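Local coordinates for lipopolysaccharide heptosyltransferase 2 (Escherichia coli, PDB 1PSW), which transfers the second heptose from ADP-L-glycero-beta-D-manno-heptose onto the heptosyl-Kdo2-lipid A module during assembly of the lipopolysaccharide inner core, at residues L283-P289 against A302-I308; W197-H201 against I330-V335; A277-L283 against P297-K301; Q215-S221 against W242-G248. All blocks are in the same frame, centred on the assembly; numbering follows the deposited sequence.

Contact 1: L283-P289 against A302-I308; sequences LVALYGP and ARVIRLI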
# COMPACT_ATOMS: atom_id res chain seq x y z
N LEU A 283 -0.60 -9.24 10.91
CA LEU A 283 0.53 -8.35 10.74
C LEU A 283 0.86 -7.55 11.99
O LEU A 283 -0.02 -7.18 12.76
CB LEU A 283 0.26 -7.42 9.55
CG LEU A 283 1.07 -6.14 9.36
CD1 LEU A 283 1.55 -6.00 7.92
CD2 LEU A 283 0.20 -4.96 9.75
N VAL A 284 2.14 -7.31 12.19
CA VAL A 284 2.61 -6.53 13.32
C VAL A 284 3.31 -5.33 12.68
O VAL A 284 4.29 -5.50 11.96
CB VAL A 284 3.62 -7.32 14.19
CG1 VAL A 284 4.13 -6.44 15.32
CG2 VAL A 284 2.96 -8.56 14.75
N ALA A 285 2.79 -4.13 12.95
CA ALA A 285 3.33 -2.90 12.40
C ALA A 285 4.09 -2.12 13.47
O ALA A 285 3.54 -1.75 14.51
CB ALA A 285 2.20 -2.06 11.83
N LEU A 286 5.37 -1.88 13.21
CA LEU A 286 6.25 -1.18 14.14
C LEU A 286 6.39 0.31 13.86
O LEU A 286 6.87 0.72 12.80
CB LEU A 286 7.62 -1.85 14.13
CG LEU A 286 7.56 -3.38 14.21
CD1 LEU A 286 8.97 -3.94 14.22
CD2 LEU A 286 6.80 -3.81 15.48
N TYR A 287 6.00 1.12 14.84
CA TYR A 287 6.07 2.58 14.72
C TYR A 287 7.06 3.22 15.68
O TYR A 287 7.25 2.75 16.80
CB TYR A 287 4.70 3.20 14.97
CG TYR A 287 3.71 3.00 13.85
CD1 TYR A 287 3.10 1.76 13.63
CD2 TYR A 287 3.37 4.06 13.00
CE1 TYR A 287 2.17 1.59 12.60
CE2 TYR A 287 2.45 3.90 11.98
CZ TYR A 287 1.85 2.67 11.78
OH TYR A 287 0.92 2.51 10.77
N GLY A 288 7.67 4.30 15.22
CA GLY A 288 8.62 5.03 16.02
C GLY A 288 8.26 6.51 16.02
O GLY A 288 7.33 6.92 16.71
N PRO A 289 8.97 7.34 15.24
CA PRO A 289 8.66 8.78 15.22
C PRO A 289 7.30 9.12 14.61
O PRO A 289 6.72 10.15 14.94
CB PRO A 289 9.83 9.36 14.43
CG PRO A 289 10.12 8.27 13.44
CD PRO A 289 10.08 7.03 14.32
N ALA A 302 -4.43 -6.82 12.23
CA ALA A 302 -3.20 -6.05 12.41
C ALA A 302 -3.07 -5.56 13.85
O ALA A 302 -4.06 -5.32 14.54
CB ALA A 302 -3.20 -4.85 11.46
N ARG A 303 -1.83 -5.45 14.31
CA ARG A 303 -1.53 -4.95 15.64
C ARG A 303 -0.41 -3.94 15.45
O ARG A 303 0.51 -4.16 14.65
CB ARG A 303 -1.07 -6.08 16.57
CG ARG A 303 -2.15 -7.11 16.89
CD ARG A 303 -3.35 -6.47 17.58
NE ARG A 303 -4.36 -7.45 18.00
CZ ARG A 303 -5.22 -8.06 17.19
NH1 ARG A 303 -5.21 -7.80 15.88
NH2 ARG A 303 -6.08 -8.93 17.68
N VAL A 304 -0.50 -2.84 16.17
CA VAL A 304 0.49 -1.78 16.08
C VAL A 304 1.28 -1.68 17.37
O VAL A 304 0.71 -1.72 18.47
CB VAL A 304 -0.17 -0.41 15.80
CG1 VAL A 304 0.82 0.71 16.08
CG2 VAL A 304 -0.64 -0.35 14.34
N ILE A 305 2.59 -1.57 17.25
CA ILE A 305 3.45 -1.43 18.41
C ILE A 305 4.17 -0.10 18.30
O ILE A 305 4.83 0.18 17.29
CB ILE A 305 4.49 -2.56 18.49
CG1 ILE A 305 3.78 -3.92 18.55
CG2 ILE A 305 5.38 -2.37 19.72
CD1 ILE A 305 4.71 -5.10 18.60
N ARG A 306 4.03 0.73 19.32
CA ARG A 306 4.68 2.04 19.37
C ARG A 306 4.90 2.35 20.84
O ARG A 306 3.98 2.23 21.65
CB ARG A 306 3.82 3.13 18.73
CG ARG A 306 4.60 4.42 18.49
CD ARG A 306 3.72 5.58 18.06
NE ARG A 306 4.53 6.76 17.73
CZ ARG A 306 4.05 8.01 17.67
NH1 ARG A 306 2.77 8.25 17.92
NH2 ARG A 306 4.86 9.01 17.34
N LEU A 307 6.11 2.76 21.19
CA LEU A 307 6.43 3.05 22.58
C LEU A 307 6.29 4.51 22.97
O LEU A 307 6.20 4.83 24.15
CB LEU A 307 7.86 2.57 22.88
CG LEU A 307 8.12 1.09 22.58
CD1 LEU A 307 9.58 0.77 22.85
CD2 LEU A 307 7.21 0.21 23.43
N ILE A 308 6.26 5.40 21.98
CA ILE A 308 6.14 6.83 22.26
C ILE A 308 4.83 7.41 21.74
O ILE A 308 4.05 6.72 21.07
CB ILE A 308 7.32 7.62 21.66
CG1 ILE A 308 7.36 7.43 20.14
CG2 ILE A 308 8.62 7.14 22.28
CD1 ILE A 308 8.36 8.32 19.45
O HOH W 1 8.17 3.06 19.33
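Parallel strands bond in a zigzag, each strand using N and O of every second residue toward the other, and 283-287 beside 302-306 is a clear case. L283 O accepts from R303 N (2.9 Å), while L283 CD2 rests 3.8 Å from A302 CB. V284 makes no backbone bond to this partner; its CG1 packs 3.6 Å from I305 CD1. A285 uses both groups, N to R303 O (2.8 Å) and O from I305 N (2.9 Å). L286 CD2 reaches I305 CD1 at 4.0 Å, on the same face as V284. Y287 N bonds I305 O (2.9 Å), Y287 CD1 lies 3.5 Å from V304 CG1, and a water joins Y287 O to L307 N. Just past the strand, G288 O receives R306 NE (3.0 Å), so a side chain prolongs the pairing. Strand 302-306 is an edge strand of the six-stranded parallel sheet; strand 264-268 flanks 283-287 on the other side, helix 271-278 covers the L283, A285 and Y287 face, and helix 332-347 covers that of V284 and L286.

Contact 2: W197-H201 against I330-V335; sequences WPHYH and ITPQRV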
# COMPACT_ATOMS: atom_id res chain seq x y z
N TRP A 197 12.66 -0.23 11.61
CA TRP A 197 13.07 -1.00 12.77
C TRP A 197 14.49 -1.40 12.35
O TRP A 197 14.71 -1.72 11.18
CB TRP A 197 12.20 -2.23 12.94
CG TRP A 197 12.28 -2.86 14.27
CD1 TRP A 197 12.32 -2.24 15.48
CD2 TRP A 197 12.23 -4.27 14.54
NE1 TRP A 197 12.28 -3.17 16.50
CE2 TRP A 197 12.21 -4.42 15.95
CE3 TRP A 197 12.15 -5.41 13.73
CZ2 TRP A 197 12.17 -5.67 16.56
CZ3 TRP A 197 12.10 -6.66 14.34
CH2 TRP A 197 12.10 -6.78 15.74
N PRO A 198 15.46 -1.38 13.27
CA PRO A 198 16.85 -1.74 12.96
C PRO A 198 17.08 -3.08 12.25
O PRO A 198 16.47 -4.09 12.59
CB PRO A 198 17.53 -1.71 14.32
CG PRO A 198 16.78 -0.62 15.03
CD PRO A 198 15.34 -0.93 14.67
N HIS A 199 17.98 -3.06 11.28
CA HIS A 199 18.32 -4.27 10.54
C HIS A 199 18.72 -5.40 11.48
O HIS A 199 18.40 -6.57 11.23
CB HIS A 199 19.46 -4.00 9.54
CG HIS A 199 20.73 -3.52 10.18
ND1 HIS A 199 20.94 -2.21 10.54
CD2 HIS A 199 21.86 -4.19 10.54
CE1 HIS A 199 22.14 -2.09 11.09
NE2 HIS A 199 22.72 -3.28 11.10
N TYR A 200 19.43 -5.08 12.56
CA TYR A 200 19.85 -6.14 13.48
C TYR A 200 18.69 -6.68 14.31
O TYR A 200 18.74 -7.82 14.76
CB TYR A 200 20.98 -5.65 14.39
CG TYR A 200 20.77 -4.27 14.97
CD1 TYR A 200 20.09 -4.10 16.18
CD2 TYR A 200 21.28 -3.15 14.33
CE1 TYR A 200 19.93 -2.83 16.73
CE2 TYR A 200 21.13 -1.89 14.87
CZ TYR A 200 20.46 -1.74 16.07
OH TYR A 200 20.32 -0.48 16.59
N HIS A 201 17.66 -5.87 14.52
CA HIS A 201 16.51 -6.38 15.26
C HIS A 201 15.77 -7.36 14.35
O HIS A 201 15.33 -8.42 14.81
CB HIS A 201 15.57 -5.25 15.69
CG HIS A 201 16.02 -4.54 16.93
ND1 HIS A 201 17.00 -5.03 17.76
CD2 HIS A 201 15.61 -3.37 17.49
CE1 HIS A 201 17.19 -4.19 18.77
NE2 HIS A 201 16.36 -3.18 18.63
N ILE A 330 12.27 -1.00 20.69
CA ILE A 330 11.32 -2.09 20.53
C ILE A 330 12.14 -3.36 20.33
O ILE A 330 12.77 -3.54 19.30
CB ILE A 330 10.39 -1.87 19.31
CG1 ILE A 330 9.45 -0.69 19.58
CG2 ILE A 330 9.58 -3.14 19.04
CD1 ILE A 330 8.46 -0.41 18.47
N THR A 331 12.14 -4.23 21.34
CA THR A 331 12.92 -5.46 21.29
C THR A 331 12.33 -6.57 20.44
O THR A 331 11.11 -6.67 20.29
CB THR A 331 13.15 -6.03 22.71
OG1 THR A 331 11.93 -6.60 23.19
CG2 THR A 331 13.60 -4.93 23.66
N PRO A 332 13.18 -7.42 19.86
CA PRO A 332 12.72 -8.53 19.03
C PRO A 332 11.81 -9.45 19.84
O PRO A 332 10.90 -10.07 19.30
CB PRO A 332 14.02 -9.22 18.62
CG PRO A 332 14.96 -8.06 18.51
CD PRO A 332 14.65 -7.28 19.76
N GLN A 333 12.06 -9.53 21.15
CA GLN A 333 11.25 -10.38 22.02
C GLN A 333 9.83 -9.84 22.14
O GLN A 333 8.88 -10.62 22.15
CB GLN A 333 11.89 -10.48 23.41
CG GLN A 333 11.19 -11.48 24.33
CD GLN A 333 11.09 -12.87 23.71
OE1 GLN A 333 12.10 -13.48 23.34
NE2 GLN A 333 9.87 -13.39 23.59
N ARG A 334 9.68 -8.53 22.23
CA ARG A 334 8.34 -7.94 22.32
C ARG A 334 7.56 -8.26 21.05
O ARG A 334 6.41 -8.68 21.10
CB ARG A 334 8.43 -6.42 22.51
CG ARG A 334 7.09 -5.70 22.52
CD ARG A 334 7.29 -4.18 22.50
NE ARG A 334 7.88 -3.67 23.74
CZ ARG A 334 7.18 -3.26 24.80
NH1 ARG A 334 5.85 -3.30 24.77
NH2 ARG A 334 7.80 -2.81 25.88
N VAL A 335 8.21 -8.07 19.90
CA VAL A 335 7.60 -8.33 18.60
C VAL A 335 7.29 -9.81 18.43
O VAL A 335 6.21 -10.18 17.94
CB VAL A 335 8.53 -7.85 17.45
CG1 VAL A 335 7.91 -8.17 16.09
CG2 VAL A 335 8.76 -6.35 17.57
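W197 turns its indole toward the start of helix 332-347 and lays its edge along I330, T331 and P332. The key bond runs from W197 NE1 to I330 O at 2.9 Å, with an N-H...O angle of 148°. Farther round the ring, CH2 of W197 comes within 3.8 Å of P332 CA, and CZ2 of W197 within 3.6 Å of V335 CG2, so one aromatic side chain combines a polar bond with apolar contact.

H201, in the first turn of helix 199-211, adds a second ring. P332 CD sits over its face, 4.1 Å from the ring centroid and 23° off the normal, a CH-pi contact, and the polar end of H201 is engaged through NE2 by I328 O. Both segments are helix starts: P198 holds the N-cap position of one helix and T331 that of the other, where T331 OG1 accepts from R334 N at 3.1 Å. The indole also touches L205 of helix 199-211 and L286, the latter tying in strand 283-287.

The example illustrates how tryptophan can serve a largely apolar interface: the indole N-H satisfies a backbone carbonyl just ahead of a helix, while the carbon edge and a proline packed on histidine supply van der Waals contact. No salt bridge crosses the contact; one N-H...O bond, the CH-pi contact and apolar packing join these helix starts.

Contact 3: A277-L283 against P297-K301; sequences AALNRPL and PLSHK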
# COMPACT_ATOMS: atom_id res chain seq x y z
N ALA A 277 -2.32 -5.55 4.88
CA ALA A 277 -3.60 -5.25 5.52
C ALA A 277 -4.77 -5.55 4.58
O ALA A 277 -5.79 -6.08 5.00
CB ALA A 277 -3.64 -3.77 5.94
N ALA A 278 -4.61 -5.21 3.30
CA ALA A 278 -5.65 -5.45 2.30
C ALA A 278 -5.85 -6.94 2.08
O ALA A 278 -6.95 -7.37 1.74
CB ALA A 278 -5.26 -4.77 0.99
N LEU A 279 -4.79 -7.71 2.27
CA LEU A 279 -4.84 -9.16 2.10
C LEU A 279 -5.38 -9.85 3.35
O LEU A 279 -5.59 -11.06 3.36
CB LEU A 279 -3.44 -9.70 1.77
CG LEU A 279 -2.96 -9.37 0.36
CD1 LEU A 279 -1.44 -9.57 0.24
CD2 LEU A 279 -3.70 -10.27 -0.64
N ASN A 280 -5.58 -9.07 4.41
CA ASN A 280 -6.10 -9.60 5.67
C ASN A 280 -5.16 -10.64 6.30
O ASN A 280 -5.60 -11.65 6.86
CB ASN A 280 -7.48 -10.23 5.43
CG ASN A 280 -8.28 -10.40 6.71
OD1 ASN A 280 -8.32 -9.50 7.55
ND2 ASN A 280 -8.93 -11.55 6.86
N ARG A 281 -3.86 -10.40 6.18
CA ARG A 281 -2.87 -11.30 6.74
C ARG A 281 -2.51 -10.80 8.14
O ARG A 281 -2.50 -9.59 8.38
CB ARG A 281 -1.59 -11.30 5.88
CG ARG A 281 -1.72 -11.94 4.48
CD ARG A 281 -1.69 -13.46 4.56
NE ARG A 281 -2.94 -13.99 5.07
CZ ARG A 281 -3.04 -14.99 5.93
NH1 ARG A 281 -1.96 -15.61 6.39
NH2 ARG A 281 -4.25 -15.36 6.32
N PRO A 282 -2.25 -11.71 9.09
CA PRO A 282 -1.90 -11.23 10.43
C PRO A 282 -0.66 -10.38 10.24
O PRO A 282 0.24 -10.75 9.48
CB PRO A 282 -1.60 -12.51 11.19
CG PRO A 282 -2.55 -13.50 10.55
CD PRO A 282 -2.41 -13.18 9.08
N LEU A 283 -0.60 -9.24 10.91
CA LEU A 283 0.53 -8.35 10.74
C LEU A 283 0.86 -7.55 11.99
O LEU A 283 -0.02 -7.18 12.76
CB LEU A 283 0.26 -7.42 9.55
CG LEU A 283 1.07 -6.14 9.36
CD1 LEU A 283 1.55 -6.00 7.92
CD2 LEU A 283 0.20 -4.96 9.75
N PRO A 297 -3.03 0.74 9.47
CA PRO A 297 -3.26 -0.49 8.70
C PRO A 297 -4.73 -0.85 8.87
O PRO A 297 -5.20 -1.06 9.99
CB PRO A 297 -2.30 -1.49 9.35
CG PRO A 297 -2.14 -0.98 10.75
CD PRO A 297 -2.07 0.52 10.56
N LEU A 298 -5.46 -0.89 7.76
CA LEU A 298 -6.90 -1.18 7.79
C LEU A 298 -7.17 -2.67 7.72
O LEU A 298 -7.42 -3.22 6.64
CB LEU A 298 -7.61 -0.45 6.65
CG LEU A 298 -7.40 1.07 6.56
CD1 LEU A 298 -8.05 1.60 5.29
CD2 LEU A 298 -8.00 1.74 7.78
N SER A 299 -7.13 -3.33 8.87
CA SER A 299 -7.35 -4.76 8.98
C SER A 299 -7.57 -5.11 10.44
O SER A 299 -6.92 -4.55 11.32
CB SER A 299 -6.13 -5.53 8.46
OG SER A 299 -6.29 -6.93 8.63
N HIS A 300 -8.50 -6.02 10.69
CA HIS A 300 -8.78 -6.44 12.06
C HIS A 300 -7.69 -7.38 12.59
O HIS A 300 -7.62 -7.62 13.78
CB HIS A 300 -10.12 -7.16 12.13
CG HIS A 300 -11.30 -6.27 11.93
ND1 HIS A 300 -12.60 -6.73 11.99
CD2 HIS A 300 -11.40 -4.94 11.68
CE1 HIS A 300 -13.44 -5.73 11.78
NE2 HIS A 300 -12.73 -4.63 11.59
N LYS A 301 -6.84 -7.89 11.69
CA LYS A 301 -5.79 -8.82 12.09
C LYS A 301 -4.44 -8.15 12.26
O LYS A 301 -3.42 -8.82 12.43
CB LYS A 301 -5.70 -9.96 11.07
CG LYS A 301 -6.99 -10.77 10.94
CD LYS A 301 -6.77 -12.10 10.24
CE LYS A 301 -8.05 -12.93 10.23
NZ LYS A 301 -7.82 -14.36 9.87
O HOH W 2 -10.20 -6.91 8.55
O HOH W 3 -6.85 -13.82 7.63
O HOH W 4 -3.76 -7.40 8.27
O HOH W 5 -5.18 -15.82 8.88
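Side-chain conformations show how the loop 297-301 fits against the end of helix 271-278. K301 is the clearest case: with chi1 at m and chi2 to chi4 all t, its extended chain runs along the turn, CD passing 3.6 Å from N280 O, and NZ ends on two waters. One of these waters also binds N280 O, and both make weak bonds to R281 NH2. R281 instead folds back through m, m and p torsions, and its NH1 forms a salt bridge with E346.

With chi1 at t, S299 OG accepts from K301 N at 3.3 Å, an ST turn, and shares a water with R281 O. N280, also t at chi1, brings OD1 to 3.4 Å from that S299 OG, a weak approach at best. Smaller groups fill the remainder: P297 CB lies 4.3 Å from both A277 CB and L283 CD2.

The backbone is joined by L283 N to K301 O at 3.2 Å, where the strand pairing begins. N280 has positive phi (62°) and closes the helix in a Schellman motif. A helix C-terminus running into a parallel strand thus packs against the loop that leads into neighbouring strand 302-306, as recurs in Rossmann-like alpha/beta domains such as those of GT-B glycosyltransferases.

Contact 4: Q215-S221 against W242-G248; sequences QVVLFGS and WCRNLAG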
# COMPACT_ATOMS: atom_id res chain seq x y z
N GLN A 215 10.27 -20.07 8.19
CA GLN A 215 11.29 -19.60 7.26
C GLN A 215 10.92 -18.13 7.08
O GLN A 215 9.76 -17.75 7.25
CB GLN A 215 11.26 -20.36 5.93
CG GLN A 215 10.01 -20.17 5.08
CD GLN A 215 10.17 -20.82 3.72
OE1 GLN A 215 11.02 -20.42 2.93
NE2 GLN A 215 9.34 -21.83 3.44
N VAL A 216 11.89 -17.30 6.73
CA VAL A 216 11.66 -15.88 6.57
C VAL A 216 11.88 -15.41 5.14
O VAL A 216 12.75 -15.93 4.43
CB VAL A 216 12.57 -15.08 7.55
CG1 VAL A 216 12.44 -13.58 7.33
CG2 VAL A 216 12.21 -15.45 8.99
N VAL A 217 11.08 -14.44 4.72
CA VAL A 217 11.18 -13.87 3.39
C VAL A 217 11.16 -12.36 3.55
O VAL A 217 10.29 -11.82 4.23
CB VAL A 217 10.00 -14.30 2.49
CG1 VAL A 217 10.16 -13.71 1.09
CG2 VAL A 217 9.91 -15.82 2.42
N LEU A 218 12.12 -11.69 2.92
CA LEU A 218 12.24 -10.23 3.01
C LEU A 218 11.70 -9.61 1.73
O LEU A 218 12.13 -9.97 0.64
CB LEU A 218 13.72 -9.85 3.17
CG LEU A 218 14.51 -10.68 4.19
CD1 LEU A 218 16.00 -10.36 4.14
CD2 LEU A 218 13.95 -10.41 5.60
N PHE A 219 10.75 -8.68 1.88
CA PHE A 219 10.15 -8.00 0.74
C PHE A 219 10.57 -6.54 0.71
O PHE A 219 10.81 -5.94 1.76
CB PHE A 219 8.61 -8.04 0.81
CG PHE A 219 8.03 -9.42 0.78
CD1 PHE A 219 8.04 -10.17 -0.39
CD2 PHE A 219 7.45 -9.97 1.93
CE1 PHE A 219 7.48 -11.44 -0.42
CE2 PHE A 219 6.88 -11.24 1.90
CZ PHE A 219 6.90 -11.98 0.73
N GLY A 220 10.65 -5.97 -0.48
CA GLY A 220 11.04 -4.57 -0.61
C GLY A 220 11.37 -4.20 -2.04
O GLY A 220 11.26 -5.03 -2.94
N SER A 221 11.78 -2.96 -2.25
CA SER A 221 12.15 -2.49 -3.58
C SER A 221 13.63 -2.74 -3.82
O SER A 221 14.34 -3.22 -2.93
CB SER A 221 11.85 -1.00 -3.72
OG SER A 221 12.63 -0.27 -2.79
N TRP A 242 17.16 -20.56 5.52
CA TRP A 242 15.74 -20.35 5.77
C TRP A 242 15.35 -18.88 5.75
O TRP A 242 14.33 -18.49 6.34
CB TRP A 242 15.35 -20.97 7.11
CG TRP A 242 15.41 -22.47 7.12
CD1 TRP A 242 16.19 -23.26 7.91
CD2 TRP A 242 14.61 -23.35 6.32
NE1 TRP A 242 15.92 -24.59 7.66
CE2 TRP A 242 14.95 -24.67 6.69
CE3 TRP A 242 13.63 -23.16 5.33
CZ2 TRP A 242 14.36 -25.79 6.11
CZ3 TRP A 242 13.04 -24.28 4.75
CH2 TRP A 242 13.41 -25.58 5.15
N CYS A 243 16.15 -18.06 5.09
CA CYS A 243 15.87 -16.63 4.98
C CYS A 243 16.19 -16.18 3.55
O CYS A 243 17.35 -16.22 3.13
CB CYS A 243 16.69 -15.81 5.98
SG CYS A 243 16.29 -14.04 5.95
N ARG A 244 15.17 -15.76 2.82
CA ARG A 244 15.33 -15.33 1.44
C ARG A 244 15.10 -13.83 1.25
O ARG A 244 14.09 -13.28 1.70
CB ARG A 244 14.38 -16.11 0.54
CG ARG A 244 14.48 -15.78 -0.94
CD ARG A 244 14.83 -17.02 -1.76
NE ARG A 244 14.61 -16.82 -3.19
CZ ARG A 244 15.35 -16.03 -3.97
NH1 ARG A 244 16.38 -15.37 -3.45
NH2 ARG A 244 15.07 -15.91 -5.26
N ASN A 245 16.05 -13.18 0.58
CA ASN A 245 15.96 -11.76 0.31
C ASN A 245 15.34 -11.53 -1.07
O ASN A 245 16.00 -11.71 -2.09
CB ASN A 245 17.36 -11.12 0.37
CG ASN A 245 17.35 -9.62 0.12
OD1 ASN A 245 16.29 -8.99 0.09
ND2 ASN A 245 18.53 -9.04 -0.06
N LEU A 246 14.06 -11.15 -1.11
CA LEU A 246 13.39 -10.91 -2.37
C LEU A 246 13.23 -9.41 -2.66
O LEU A 246 12.54 -9.02 -3.60
CB LEU A 246 12.01 -11.60 -2.39
CG LEU A 246 12.02 -13.13 -2.30
CD1 LEU A 246 10.61 -13.68 -2.39
CD2 LEU A 246 12.89 -13.71 -3.41
N ALA A 247 13.87 -8.56 -1.85
CA ALA A 247 13.77 -7.12 -2.09
C ALA A 247 14.39 -6.81 -3.46
O ALA A 247 15.55 -7.13 -3.71
CB ALA A 247 14.51 -6.34 -0.99
N GLY A 248 13.59 -6.19 -4.33
CA GLY A 248 14.05 -5.85 -5.67
C GLY A 248 13.94 -6.97 -6.69
O GLY A 248 14.25 -6.78 -7.86
O HOH W 6 10.00 -8.03 -2.54
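In a Rossmann-like alpha/beta sheet, neighbouring parallel strands are commonly joined through helical crossovers, and 215-218 with 243-245 follows that rule, with helices 225-232 and 237-240 in the connection. W242 opens the pairing: its O accepts from V216 N at 2.7 Å, its CE3 lies 3.7 Å from Q215 CB, and the indole makes a cation-pi contact with R180. C243 faces the same side as V216 and L218, SG being 4.1 Å from both V216 CG1 and L218 CD1. R244 carries the central bonds, N to V216 O (2.9 Å) and O from L218 N (2.8 Å), while its side chain leads away and NE binds F174 O.

N245 continues the register opposite L218. Its OD1 accepts from A247 N at 3.1 Å, forming an Asx turn, and ND2 bonds N229 and H225 in helix 225-232. L246 N donates to L218 O (2.9 Å), and L246 CD1 meets V217 CG1 at 3.5 Å. A247 packs its CA 3.4 Å from G220 O, the segments closing to 4.0 Å between the CA atoms of A247 and G220. At G248, where phi is 84°, the backbone conformation itself calls for glycine, and G248 N donates to G220 O at 3.0 Å.

In the fold
Contacts 1 and 4 mark the two margins of one six-stranded parallel sheet, in the order 243-245, 215-218, 182-186, 264-268, 283-287, 302-306; their centres lie about 21 Å apart and they do not touch. Contact 3 shares L283 with contact 1 and joins it where P297 meets A302, V304 and Y287, the centres being about 13 Å apart. Contact 2, its centre about 11 Å from that of contact 1, touches it through W197 on L286 and I330 on L307. Along the chain contact 2 encloses all the others, contact 4 closes before contacts 1 and 3 open, and those two interleave. The helix starts of contact 2 thus tie early and late parts of this Rossmann-like domain, the C-terminal one of a GT-B fold, together.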